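PDB 2G9Z: thiamine pyrophosphokinase from Candida albicans, which catalyses the transfer of a pyrophosphate group from ATP to thiamine, which yields the cofactor thiamine pyrophosphate. Local coordinates for residues V65-N70 with K158-I163; I87-G92 with Y118-I123; V124-S129 with Y153-K158; I146-Q151 with D184-L189. All blocks are in the same frame, centred on the assembly; numbering follows the deposited sequence.

Contact 1 of 4, residues V65-N70 with K158-I163; sequences VLLILN and KSIHCI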
# COMPACT_ATOMS: atom_id res chain seq x y z
N VAL A 65 2.94 10.21 -20.60
CA VAL A 65 4.18 9.51 -20.31
C VAL A 65 3.84 8.21 -19.61
O VAL A 65 2.93 8.17 -18.79
CB VAL A 65 5.07 10.33 -19.35
CG1 VAL A 65 6.35 9.56 -19.04
CG2 VAL A 65 5.37 11.69 -19.95
N LEU A 66 4.56 7.15 -19.96
CA LEU A 66 4.37 5.85 -19.33
C LEU A 66 5.64 5.53 -18.55
O LEU A 66 6.74 5.48 -19.11
CB LEU A 66 4.13 4.76 -20.38
CG LEU A 66 4.01 3.33 -19.84
CD1 LEU A 66 2.82 3.24 -18.90
CD2 LEU A 66 3.85 2.34 -20.99
N LEU A 67 5.50 5.33 -17.24
CA LEU A 67 6.63 5.00 -16.39
C LEU A 67 6.44 3.56 -15.93
O LEU A 67 5.42 3.23 -15.32
CB LEU A 67 6.70 5.95 -15.20
CG LEU A 67 7.77 5.67 -14.14
CD1 LEU A 67 9.14 5.48 -14.79
CD2 LEU A 67 7.80 6.84 -13.15
N ILE A 68 7.41 2.71 -16.23
CA ILE A 68 7.32 1.30 -15.88
C ILE A 68 8.29 0.85 -14.80
O ILE A 68 9.51 0.83 -15.01
CB ILE A 68 7.54 0.42 -17.13
CG1 ILE A 68 6.60 0.86 -18.25
CG2 ILE A 68 7.32 -1.06 -16.77
CD1 ILE A 68 6.90 0.24 -19.59
N LEU A 69 7.76 0.49 -13.64
CA LEU A 69 8.60 0.02 -12.56
C LEU A 69 8.72 -1.50 -12.60
O LEU A 69 8.15 -2.15 -13.47
CB LEU A 69 8.07 0.51 -11.20
CG LEU A 69 8.68 1.87 -10.80
CD1 LEU A 69 8.39 2.92 -11.86
CD2 LEU A 69 8.11 2.30 -9.45
N ASN A 70 9.46 -2.05 -11.65
CA ASN A 70 9.75 -3.48 -11.61
C ASN A 70 8.74 -4.47 -11.01
O ASN A 70 8.84 -4.85 -9.85
CB ASN A 70 11.11 -3.67 -10.95
CG ASN A 70 11.65 -5.08 -11.11
OD1 ASN A 70 11.27 -5.80 -12.04
ND2 ASN A 70 12.53 -5.48 -10.21
N LYS A 158 14.31 9.15 -9.61
CA LYS A 158 15.28 9.42 -10.67
C LYS A 158 14.57 9.44 -12.02
O LYS A 158 14.90 10.25 -12.89
CB LYS A 158 16.39 8.38 -10.66
CG LYS A 158 17.29 8.47 -9.43
CD LYS A 158 18.14 7.23 -9.24
CE LYS A 158 18.98 7.34 -7.98
NZ LYS A 158 19.80 6.13 -7.71
N SER A 159 13.59 8.55 -12.19
CA SER A 159 12.84 8.48 -13.44
C SER A 159 11.96 9.71 -13.63
O SER A 159 11.85 10.25 -14.74
CB SER A 159 11.96 7.22 -13.49
OG SER A 159 12.76 6.05 -13.59
N ILE A 160 11.30 10.15 -12.56
CA ILE A 160 10.45 11.33 -12.63
C ILE A 160 11.30 12.53 -13.04
O ILE A 160 10.90 13.33 -13.89
CB ILE A 160 9.77 11.62 -11.26
CG1 ILE A 160 8.73 10.55 -10.95
CG2 ILE A 160 9.13 13.01 -11.28
CD1 ILE A 160 7.56 10.51 -11.94
N HIS A 161 12.47 12.66 -12.42
CA HIS A 161 13.37 13.76 -12.74
C HIS A 161 13.76 13.70 -14.21
O HIS A 161 13.84 14.73 -14.89
CB HIS A 161 14.62 13.68 -11.87
CG HIS A 161 14.45 14.29 -10.51
ND1 HIS A 161 15.24 13.96 -9.44
CD2 HIS A 161 13.58 15.23 -10.07
CE1 HIS A 161 14.86 14.66 -8.38
NE2 HIS A 161 13.86 15.44 -8.74
N CYS A 162 14.00 12.50 -14.71
CA CYS A 162 14.35 12.31 -16.11
C CYS A 162 13.19 12.78 -16.98
O CYS A 162 13.40 13.42 -18.01
CB CYS A 162 14.65 10.84 -16.39
SG CYS A 162 14.74 10.42 -18.14
N ILE A 163 11.97 12.46 -16.56
CA ILE A 163 10.78 12.85 -17.30
C ILE A 163 10.63 14.37 -17.32
O ILE A 163 10.35 14.97 -18.36
CB ILE A 163 9.51 12.22 -16.68
CG1 ILE A 163 9.49 10.72 -16.98
CG2 ILE A 163 8.25 12.91 -17.20
CD1 ILE A 163 8.47 9.92 -16.19
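Leu67 of strand 64-68 projects between Ser159 and Ile160 on helix 155-170. Its CG is anti to the backbone N (chi1 175°), and the two methyls beyond it divide the work. CD1 lies 3.6 Å from CB of Ser159. CD2 rests against the tip of Ile160, 3.9 Å from its CD1, and these two side chains cross at about a right angle. One turn further along the helix, Ile163 meets Val65 tip to tip. CD1 of Ile163 is 3.6 Å from CG1 of Val65. The same CD1 comes to 4.4 Å from Leu67 CD2, joining the two sets of contacts. No hydrogen bond links the segments. The hydroxyl of Ser159 bonds instead to the backbone O of Asp155, so its polar end is satisfied within its own helix while its CB faces the leucine. The packing is apolar and buried. The short axes of 65-68 and 158-163 run nearly antiparallel, at 159° and 10.1 Å apart at closest, as where a helix packs on a parallel alpha/beta sheet. Strand 64-68 lies between strands 86-90 and 205-210. The helix reaches beyond it: Ile163 also touches Val88, and Ile160 touches Ile207.

Contact 2 of 4, residues I87-G92 with Y118-I123; sequences IVCADG and YIPDYI. With MG (magnesium ion), chain C.
Val88 and Tyr122, followed by Cys89 and Ile123, form parallel beta bridges between adjacent strands of the central alpha/beta sheet. The backbone joins them first. Cys89 N gives a nearly straight bond to Tyr122 O (2.9 Å, 169°). Tyr122 N returns a longer one to Ile87 O, at 3.3 Å. Asp121 N also points to this oxygen, but that bond is weak. Before the regular pairing starts, a side chain takes over: OD2 of Asp121 accepts from Ile87 N at 2.9 Å. The donor meets it on the anti side, 26° out of the carboxylate plane. The CG of Asp121, anti to its carbonyl carbon (chi1 -68°), is brought to 3.8 Å from Ile87 N. The N-H of Ile87 is thus satisfied where segment 118-123 is still a loop.

The side chains alternate between the faces of the sheet. Val88 and Tyr122 share one face, where Val88 CG2 lies 4.2 Å from Tyr122 CD2. Cys89 and Ile123 share the other, and there the sulfur of Cys89 sits 3.8 Å from CB of Pro120. Past the end of strand 86-90, Asp91 OD2 binds a magnesium ion at 2.3 Å. Asp126, Asp128 and Asp155 bind the same metal.

The Tyr122 face packs against helix 155-170, and the tyrosine hydroxyl is hydrogen-bonded to His166 and Trp176. The Ile123 face meets Tyr138 of helix 132-139. Strands 64-68 and 144-147 continue the sheet beyond these two.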
# COMPACT_ATOMS: atom_id res chain seq x y z
N ILE A 87 8.10 6.85 -23.08
CA ILE A 87 8.02 5.70 -22.18
C ILE A 87 9.34 5.60 -21.43
O ILE A 87 10.42 5.63 -22.03
CB ILE A 87 7.80 4.37 -22.94
CG1 ILE A 87 6.45 4.38 -23.67
CG2 ILE A 87 7.84 3.21 -21.96
CD1 ILE A 87 6.44 5.11 -24.99
N VAL A 88 9.26 5.47 -20.11
CA VAL A 88 10.44 5.36 -19.26
C VAL A 88 10.40 4.12 -18.38
O VAL A 88 9.38 3.84 -17.74
CB VAL A 88 10.56 6.58 -18.32
CG1 VAL A 88 11.78 6.43 -17.41
CG2 VAL A 88 10.63 7.86 -19.12
N CYS A 89 11.50 3.36 -18.35
CA CYS A 89 11.58 2.18 -17.50
C CYS A 89 12.49 2.51 -16.32
O CYS A 89 13.61 3.00 -16.51
CB CYS A 89 12.17 0.98 -18.24
SG CYS A 89 11.11 0.24 -19.47
N ALA A 90 12.00 2.27 -15.11
CA ALA A 90 12.81 2.52 -13.93
C ALA A 90 13.54 1.21 -13.63
O ALA A 90 12.95 0.26 -13.12
CB ALA A 90 11.91 2.91 -12.75
N ASP A 91 14.83 1.17 -13.97
CA ASP A 91 15.67 -0.01 -13.73
C ASP A 91 14.96 -1.32 -14.08
O ASP A 91 14.69 -1.59 -15.25
CB ASP A 91 16.14 -0.04 -12.27
CG ASP A 91 17.28 -1.03 -12.04
OD1 ASP A 91 17.65 -1.77 -12.97
OD2 ASP A 91 17.82 -1.07 -10.92
N GLY A 92 14.65 -2.12 -13.06
CA GLY A 92 13.98 -3.39 -13.26
C GLY A 92 12.76 -3.34 -14.17
O GLY A 92 12.38 -4.36 -14.75
N TYR A 118 8.56 -2.01 -29.31
CA TYR A 118 8.30 -1.23 -28.12
C TYR A 118 9.57 -1.00 -27.32
O TYR A 118 9.81 -1.64 -26.30
CB TYR A 118 7.24 -1.96 -27.28
CG TYR A 118 5.98 -2.19 -28.08
CD1 TYR A 118 4.99 -1.22 -28.15
CD2 TYR A 118 5.80 -3.37 -28.82
CE1 TYR A 118 3.85 -1.40 -28.94
CE2 TYR A 118 4.67 -3.56 -29.61
CZ TYR A 118 3.70 -2.57 -29.67
OH TYR A 118 2.59 -2.75 -30.45
N ILE A 119 10.38 -0.06 -27.81
CA ILE A 119 11.63 0.28 -27.17
C ILE A 119 11.40 1.51 -26.31
O ILE A 119 10.89 2.52 -26.79
CB ILE A 119 12.73 0.60 -28.20
CG1 ILE A 119 12.82 -0.52 -29.25
CG2 ILE A 119 14.06 0.78 -27.50
CD1 ILE A 119 13.11 -1.89 -28.67
N PRO A 120 11.75 1.44 -25.02
CA PRO A 120 11.55 2.59 -24.14
C PRO A 120 12.48 3.75 -24.49
O PRO A 120 13.63 3.54 -24.90
CB PRO A 120 11.82 2.01 -22.76
CG PRO A 120 12.91 1.02 -23.04
CD PRO A 120 12.43 0.34 -24.31
N ASP A 121 11.98 4.96 -24.33
CA ASP A 121 12.77 6.15 -24.62
C ASP A 121 13.94 6.27 -23.65
O ASP A 121 15.06 6.58 -24.05
CB ASP A 121 11.89 7.39 -24.52
CG ASP A 121 10.86 7.46 -25.63
OD1 ASP A 121 11.19 7.99 -26.71
OD2 ASP A 121 9.74 6.95 -25.43
N TYR A 122 13.68 6.01 -22.37
CA TYR A 122 14.71 6.10 -21.34
C TYR A 122 14.64 4.92 -20.37
O TYR A 122 13.57 4.39 -20.10
CB TYR A 122 14.54 7.38 -20.50
CG TYR A 122 14.63 8.69 -21.24
CD1 TYR A 122 15.84 9.37 -21.36
CD2 TYR A 122 13.49 9.28 -21.79
CE1 TYR A 122 15.92 10.61 -21.99
CE2 TYR A 122 13.55 10.52 -22.42
CZ TYR A 122 14.77 11.18 -22.52
OH TYR A 122 14.82 12.40 -23.14
N ILE A 123 15.80 4.52 -19.87
CA ILE A 123 15.91 3.46 -18.87
C ILE A 123 16.81 4.10 -17.82
O ILE A 123 17.97 4.39 -18.11
CB ILE A 123 16.59 2.20 -19.42
CG1 ILE A 123 15.70 1.55 -20.48
CG2 ILE A 123 16.86 1.23 -18.28
CD1 ILE A 123 16.30 0.30 -21.10
MG MG C . 17.39 -0.15 -8.81
O HOH W 1 15.64 -1.63 -8.25

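Contact 3 of 4, residues V124-S129 with Y153-K158; sequences VGDFDS and YNDFTK. With MG (magnesium ion), chain C; MG (magnesium ion), chain D; VNP (3-[(4-amino-2-methylpyrimidin-5-yl)methyl]-5-(2-{[hydroxy(phosphonoamino)phosphoryl]oxy}ethyl)-4-methyl-1,3-thiazol-3-I um), chain H.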
# COMPACT_ATOMS: atom_id res chain seq x y z
N VAL A 124 16.29 4.34 -16.62
CA VAL A 124 17.08 4.99 -15.58
C VAL A 124 17.06 4.33 -14.21
O VAL A 124 16.16 3.54 -13.90
CB VAL A 124 16.68 6.49 -15.45
CG1 VAL A 124 15.65 6.87 -16.51
CG2 VAL A 124 16.17 6.80 -14.06
N GLY A 125 18.05 4.66 -13.39
CA GLY A 125 18.14 4.12 -12.04
C GLY A 125 19.56 3.71 -11.70
O GLY A 125 20.49 4.01 -12.45
N ASP A 126 19.74 3.03 -10.57
CA ASP A 126 21.07 2.58 -10.18
C ASP A 126 21.44 1.26 -10.84
O ASP A 126 22.56 0.78 -10.70
CB ASP A 126 21.19 2.48 -8.66
CG ASP A 126 20.07 1.67 -8.05
OD1 ASP A 126 19.27 1.10 -8.82
OD2 ASP A 126 20.01 1.60 -6.81
N PHE A 127 20.48 0.67 -11.55
CA PHE A 127 20.66 -0.58 -12.27
C PHE A 127 21.08 -1.81 -11.47
O PHE A 127 21.93 -2.58 -11.93
CB PHE A 127 21.63 -0.37 -13.43
CG PHE A 127 21.17 0.65 -14.43
CD1 PHE A 127 19.82 0.84 -14.69
CD2 PHE A 127 22.09 1.42 -15.13
CE1 PHE A 127 19.39 1.77 -15.63
CE2 PHE A 127 21.67 2.36 -16.07
CZ PHE A 127 20.31 2.53 -16.31
N ASP A 128 20.50 -2.00 -10.30
CA ASP A 128 20.84 -3.17 -9.51
C ASP A 128 19.77 -4.26 -9.65
O ASP A 128 19.84 -5.30 -9.00
CB ASP A 128 21.03 -2.81 -8.03
CG ASP A 128 19.86 -2.02 -7.47
OD1 ASP A 128 18.84 -1.86 -8.16
OD2 ASP A 128 19.99 -1.57 -6.32
N SER A 129 18.79 -4.01 -10.51
CA SER A 129 17.73 -4.99 -10.74
C SER A 129 17.63 -5.36 -12.22
O SER A 129 17.37 -6.52 -12.55
CB SER A 129 16.38 -4.46 -10.24
OG SER A 129 15.94 -3.35 -11.00
N TYR A 153 18.16 8.68 -3.50
CA TYR A 153 16.97 8.79 -4.34
C TYR A 153 16.72 7.41 -4.93
O TYR A 153 17.67 6.71 -5.27
CB TYR A 153 17.22 9.77 -5.49
CG TYR A 153 17.56 11.18 -5.08
CD1 TYR A 153 16.56 12.12 -4.82
CD2 TYR A 153 18.90 11.60 -5.00
CE1 TYR A 153 16.88 13.44 -4.49
CE2 TYR A 153 19.22 12.91 -4.67
CZ TYR A 153 18.21 13.83 -4.42
OH TYR A 153 18.53 15.13 -4.13
N ASN A 154 15.46 6.99 -5.06
CA ASN A 154 15.18 5.68 -5.64
C ASN A 154 14.96 5.79 -7.15
O ASN A 154 14.91 6.89 -7.71
CB ASN A 154 13.95 5.02 -4.98
CG ASN A 154 12.66 5.80 -5.21
OD1 ASN A 154 12.57 6.65 -6.09
ND2 ASN A 154 11.65 5.49 -4.41
N ASP A 155 14.82 4.64 -7.82
CA ASP A 155 14.63 4.63 -9.25
C ASP A 155 13.39 5.39 -9.70
O ASP A 155 13.37 5.96 -10.79
CB ASP A 155 14.57 3.20 -9.77
CG ASP A 155 15.84 2.44 -9.48
OD1 ASP A 155 16.92 3.08 -9.44
OD2 ASP A 155 15.76 1.22 -9.29
N PHE A 156 12.36 5.38 -8.87
CA PHE A 156 11.13 6.07 -9.20
C PHE A 156 11.40 7.56 -9.35
O PHE A 156 11.06 8.17 -10.37
CB PHE A 156 10.09 5.88 -8.09
CG PHE A 156 8.82 6.64 -8.32
CD1 PHE A 156 7.83 6.15 -9.17
CD2 PHE A 156 8.63 7.89 -7.74
CE1 PHE A 156 6.67 6.88 -9.43
CE2 PHE A 156 7.47 8.64 -7.99
CZ PHE A 156 6.50 8.13 -8.84
N THR A 157 11.99 8.15 -8.32
CA THR A 157 12.30 9.57 -8.31
C THR A 157 13.27 9.95 -9.43
O THR A 157 13.07 10.96 -10.11
CB THR A 157 12.87 10.00 -6.95
OG1 THR A 157 11.90 9.73 -5.93
CG2 THR A 157 13.20 11.48 -6.94
N LYS A 158 14.31 9.15 -9.61
CA LYS A 158 15.28 9.42 -10.67
C LYS A 158 14.57 9.44 -12.02
O LYS A 158 14.90 10.25 -12.89
CB LYS A 158 16.39 8.38 -10.66
CG LYS A 158 17.29 8.47 -9.43
CD LYS A 158 18.14 7.23 -9.24
CE LYS A 158 18.98 7.34 -7.98
NZ LYS A 158 19.80 6.13 -7.71
MG MG C . 17.39 -0.15 -8.81
MG MG D . 18.81 0.10 -5.67
O2G VNP H . 17.63 -0.57 -4.09
PG VNP H . 16.06 -0.90 -4.19
O3G VNP H . 15.53 -1.33 -2.88
O1G VNP H . 15.92 -2.05 -5.31
N3B VNP H . 15.30 0.42 -4.76
PB VNP H . 16.21 1.33 -5.76
O2B VNP H . 15.36 2.40 -6.33
O1B VNP H . 16.89 0.42 -6.70
O1 VNP H . 17.32 1.98 -4.79
C7 VNP H . 17.03 2.85 -3.69
C12 VNP H . 18.25 3.76 -3.52
C11 VNP H . 18.23 4.72 -2.33
C10 VNP H . 18.60 4.13 -0.97
CM4 VNP H . 19.57 2.96 -0.81
S1 VNP H . 16.66 5.55 -1.92
C9 VNP H . 17.04 5.62 -0.21
N5 VNP H . 17.98 4.71 0.07
C7A VNP H . 18.28 4.29 1.44
C5A VNP H . 17.98 5.36 2.50
C6A VNP H . 16.99 5.05 3.42
N1A VNP H . 16.74 5.86 4.43
C2A VNP H . 17.43 6.99 4.60
CM2 VNP H . 17.13 7.89 5.80
N3A VNP H . 18.39 7.34 3.73
C4A VNP H . 18.68 6.55 2.68
N4A VNP H . 19.63 6.93 1.83
O HOH W 1 15.64 -1.63 -8.25
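Asp155, the first residue of helix 155-170, meets Asp126 just past the end of strand 122-125, at the magnesium site. Its CB lies 3.6 Å from O2B of the bound thiamine pyrophosphate analogue. Its CG, anti to the carbonyl carbon (chi1 -61°), comes 3.2 Å from O2B as well. OD2 binds a magnesium ion at 2.2 Å. OD1 accepts from Asp126 N at 3.0 Å, on the syn side and 29° out of the carboxylate plane, and lies 3.1 Å from CA of Gly125, where no side chain blocks it. This bond and the metal together hold the rotation of the carboxylate. The carboxylates of Asp126 and Asp155 are turned 77° apart. Asp126 and Asp128 bridge two magnesium ions, OD1 on the one shared with Asp155 and OD2 on the other. The ligand oxygen O1B binds both metals. Asp155 N adds a 2.7 Å hydrogen bond to O2B from the helix start. Val124 CG2 packs 3.8 Å from CB of Lys158, whose NZ is hydrogen-bonded to Gln148 O and Ser150 O. Strand 122-125 lies between strands 144-147 and 86-90, the latter leading to Asp91 at the first metal. Helix 155-170 lies on one face of the sheet.

Contact 4 of 4, residues I146-Q151 with D184-L189; sequences IRQSSQ and DGLAKL. With VNP (3-[(4-amino-2-methylpyrimidin-5-yl)methyl]-5-(2-{[hydroxy(phosphonoamino)phosphoryl]oxy}ethyl)-4-methyl-1,3-thiazol-3-I um), chain H.
Gln148 folds its side chain back against the first turn of helix 185-195, so that a buried amide lies beside the backbone of Gly185 and Leu186. The chain bends at chi2 (-75°), which swings CD toward the helix. CG lies 3.9 Å from Leu186 CD1, and CD lies 3.8 Å from Leu186 CG. Leu186 is also held from the strand: its CD1 is 3.8 Å from CG2 of Ile146, and the two side chains cross at a slant.

Further along, Ser150 and Asp184 meet through their CB atoms, 3.9 Å apart. The main partner of Ser150 OG is the backbone N of Tyr152. A water 2.6 Å from Ser150 OG gives a weak hydrogen bond to Asp184 OD2. Asp184 occupies the N-cap position but makes no capping bond with its side chain. Its OD1 makes a long salt bridge to Lys188 NZ, at 3.6 Å.

Gln151, at the end of segment 146-151, belongs to the pocket of the thiamine pyrophosphate analogue and packs on Tyr298 of the second subunit. Ser312, Ser314 and Arg316 of that subunit also bond to the ligand. A loop that leaves the carboxyl end of a parallel strand to line a ligand site is typical of alpha/beta folds, and here that site lies between two subunits.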
# COMPACT_ATOMS: atom_id res chain seq x y z
N ILE A 146 20.34 6.10 -18.52
CA ILE A 146 20.77 7.08 -17.53
C ILE A 146 21.02 6.39 -16.20
O ILE A 146 20.10 6.20 -15.41
CB ILE A 146 19.72 8.20 -17.34
CG1 ILE A 146 19.41 8.86 -18.68
CG2 ILE A 146 20.25 9.23 -16.36
CD1 ILE A 146 18.36 9.96 -18.59
N ARG A 147 22.27 6.01 -15.96
CA ARG A 147 22.62 5.35 -14.71
C ARG A 147 22.86 6.37 -13.61
O ARG A 147 23.57 7.36 -13.81
CB ARG A 147 23.87 4.48 -14.90
CG ARG A 147 24.23 3.67 -13.66
CD ARG A 147 25.08 2.45 -14.02
NE ARG A 147 25.27 1.56 -12.86
CZ ARG A 147 25.58 0.27 -12.95
NH1 ARG A 147 25.73 -0.30 -14.14
NH2 ARG A 147 25.72 -0.45 -11.85
N GLN A 148 22.26 6.14 -12.45
CA GLN A 148 22.41 7.03 -11.30
C GLN A 148 22.63 6.17 -10.07
O GLN A 148 21.72 5.47 -9.61
CB GLN A 148 21.14 7.87 -11.14
CG GLN A 148 20.83 8.77 -12.32
CD GLN A 148 21.75 9.99 -12.38
OE1 GLN A 148 22.88 9.91 -12.89
NE2 GLN A 148 21.28 11.10 -11.86
N SER A 149 23.84 6.22 -9.52
CA SER A 149 24.19 5.42 -8.36
C SER A 149 23.83 6.02 -7.01
O SER A 149 24.05 5.39 -5.98
CB SER A 149 25.69 5.11 -8.38
OG SER A 149 26.44 6.29 -8.15
N SER A 150 23.27 7.23 -6.99
CA SER A 150 22.92 7.85 -5.71
C SER A 150 22.14 6.92 -4.79
O SER A 150 21.21 6.23 -5.22
CB SER A 150 22.09 9.11 -5.92
OG SER A 150 21.60 9.55 -4.66
N GLN A 151 22.50 6.95 -3.51
CA GLN A 151 21.88 6.13 -2.48
C GLN A 151 20.80 6.86 -1.72
O GLN A 151 20.25 6.34 -0.75
CB GLN A 151 22.95 5.67 -1.48
CG GLN A 151 24.11 4.95 -2.12
CD GLN A 151 23.63 3.83 -2.98
OE1 GLN A 151 24.41 3.15 -3.64
NE2 GLN A 151 22.32 3.62 -2.98
N ASP A 184 24.15 11.62 -8.89
CA ASP A 184 22.85 12.27 -8.83
C ASP A 184 22.73 13.44 -9.80
O ASP A 184 22.17 14.48 -9.47
CB ASP A 184 22.58 12.73 -7.39
CG ASP A 184 23.72 13.55 -6.82
OD1 ASP A 184 24.82 13.53 -7.41
OD2 ASP A 184 23.52 14.20 -5.77
N GLY A 185 23.27 13.25 -11.00
CA GLY A 185 23.23 14.29 -12.01
C GLY A 185 21.83 14.76 -12.32
O GLY A 185 21.59 15.96 -12.49
N LEU A 186 20.88 13.83 -12.41
CA LEU A 186 19.50 14.20 -12.70
C LEU A 186 18.95 15.12 -11.61
O LEU A 186 18.33 16.15 -11.91
CB LEU A 186 18.61 12.95 -12.79
CG LEU A 186 18.86 11.97 -13.94
CD1 LEU A 186 17.89 10.80 -13.81
CD2 LEU A 186 18.68 12.68 -15.28
N ALA A 187 19.19 14.75 -10.36
CA ALA A 187 18.73 15.53 -9.22
C ALA A 187 19.38 16.91 -9.24
O ALA A 187 18.72 17.93 -9.05
CB ALA A 187 19.05 14.81 -7.92
N LYS A 188 20.69 16.93 -9.45
CA LYS A 188 21.43 18.18 -9.50
C LYS A 188 20.90 19.04 -10.64
O LYS A 188 20.48 20.17 -10.42
CB LYS A 188 22.92 17.93 -9.71
CG LYS A 188 23.61 17.27 -8.53
CD LYS A 188 25.09 17.01 -8.82
CE LYS A 188 25.78 16.39 -7.62
NZ LYS A 188 27.23 16.17 -7.86
N LEU A 189 20.90 18.48 -11.85
CA LEU A 189 20.43 19.20 -13.03
C LEU A 189 19.05 19.83 -12.82
O LEU A 189 18.86 21.00 -13.11
CB LEU A 189 20.38 18.26 -14.24
CG LEU A 189 20.59 18.87 -15.62
CD1 LEU A 189 20.33 17.82 -16.69
CD2 LEU A 189 19.67 20.05 -15.83
O2G VNP H . 17.63 -0.57 -4.09
PG VNP H . 16.06 -0.90 -4.19
O3G VNP H . 15.53 -1.33 -2.88
O1G VNP H . 15.92 -2.05 -5.31
N3B VNP H . 15.30 0.42 -4.76
PB VNP H . 16.21 1.33 -5.76
O2B VNP H . 15.36 2.40 -6.33
O1B VNP H . 16.89 0.42 -6.70
O1 VNP H . 17.32 1.98 -4.79
C7 VNP H . 17.03 2.85 -3.69
C12 VNP H . 18.25 3.76 -3.52
C11 VNP H . 18.23 4.72 -2.33
C10 VNP H . 18.60 4.13 -0.97
CM4 VNP H . 19.57 2.96 -0.81
S1 VNP H . 16.66 5.55 -1.92
C9 VNP H . 17.04 5.62 -0.21
N5 VNP H . 17.98 4.71 0.07
C7A VNP H . 18.28 4.29 1.44
C5A VNP H . 17.98 5.36 2.50
C6A VNP H . 16.99 5.05 3.42
N1A VNP H . 16.74 5.86 4.43
C2A VNP H . 17.43 6.99 4.60
CM2 VNP H . 17.13 7.89 5.80
N3A VNP H . 18.39 7.34 3.73
C4A VNP H . 18.68 6.55 2.68
N4A VNP H . 19.63 6.93 1.83
O HOH W 2 23.03 11.47 -3.78

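All four contacts belong to the parallel part of one sheet and its helices, and all are mostly buried. Contact 1 is most thoroughly so, an apolar core with no hydrogen bond across it. Contact 2 is held by backbone hydrogen bonds between neighbouring strands. Contact 3 lies at the strand ends, where carboxylates gather round magnesium beside some apolar packing. Contact 4 lies farthest from the centre of the chain and mixes apolar packing with water and polar groups. Contacts 3 and 4 include partly exposed residues. Contacts 1 and 3 share helix 155-170 and Lys158, whose amino group reaches the loop of contact 4. Contacts 2 and 3 share strand 122-125 and supply ligands to the same metal.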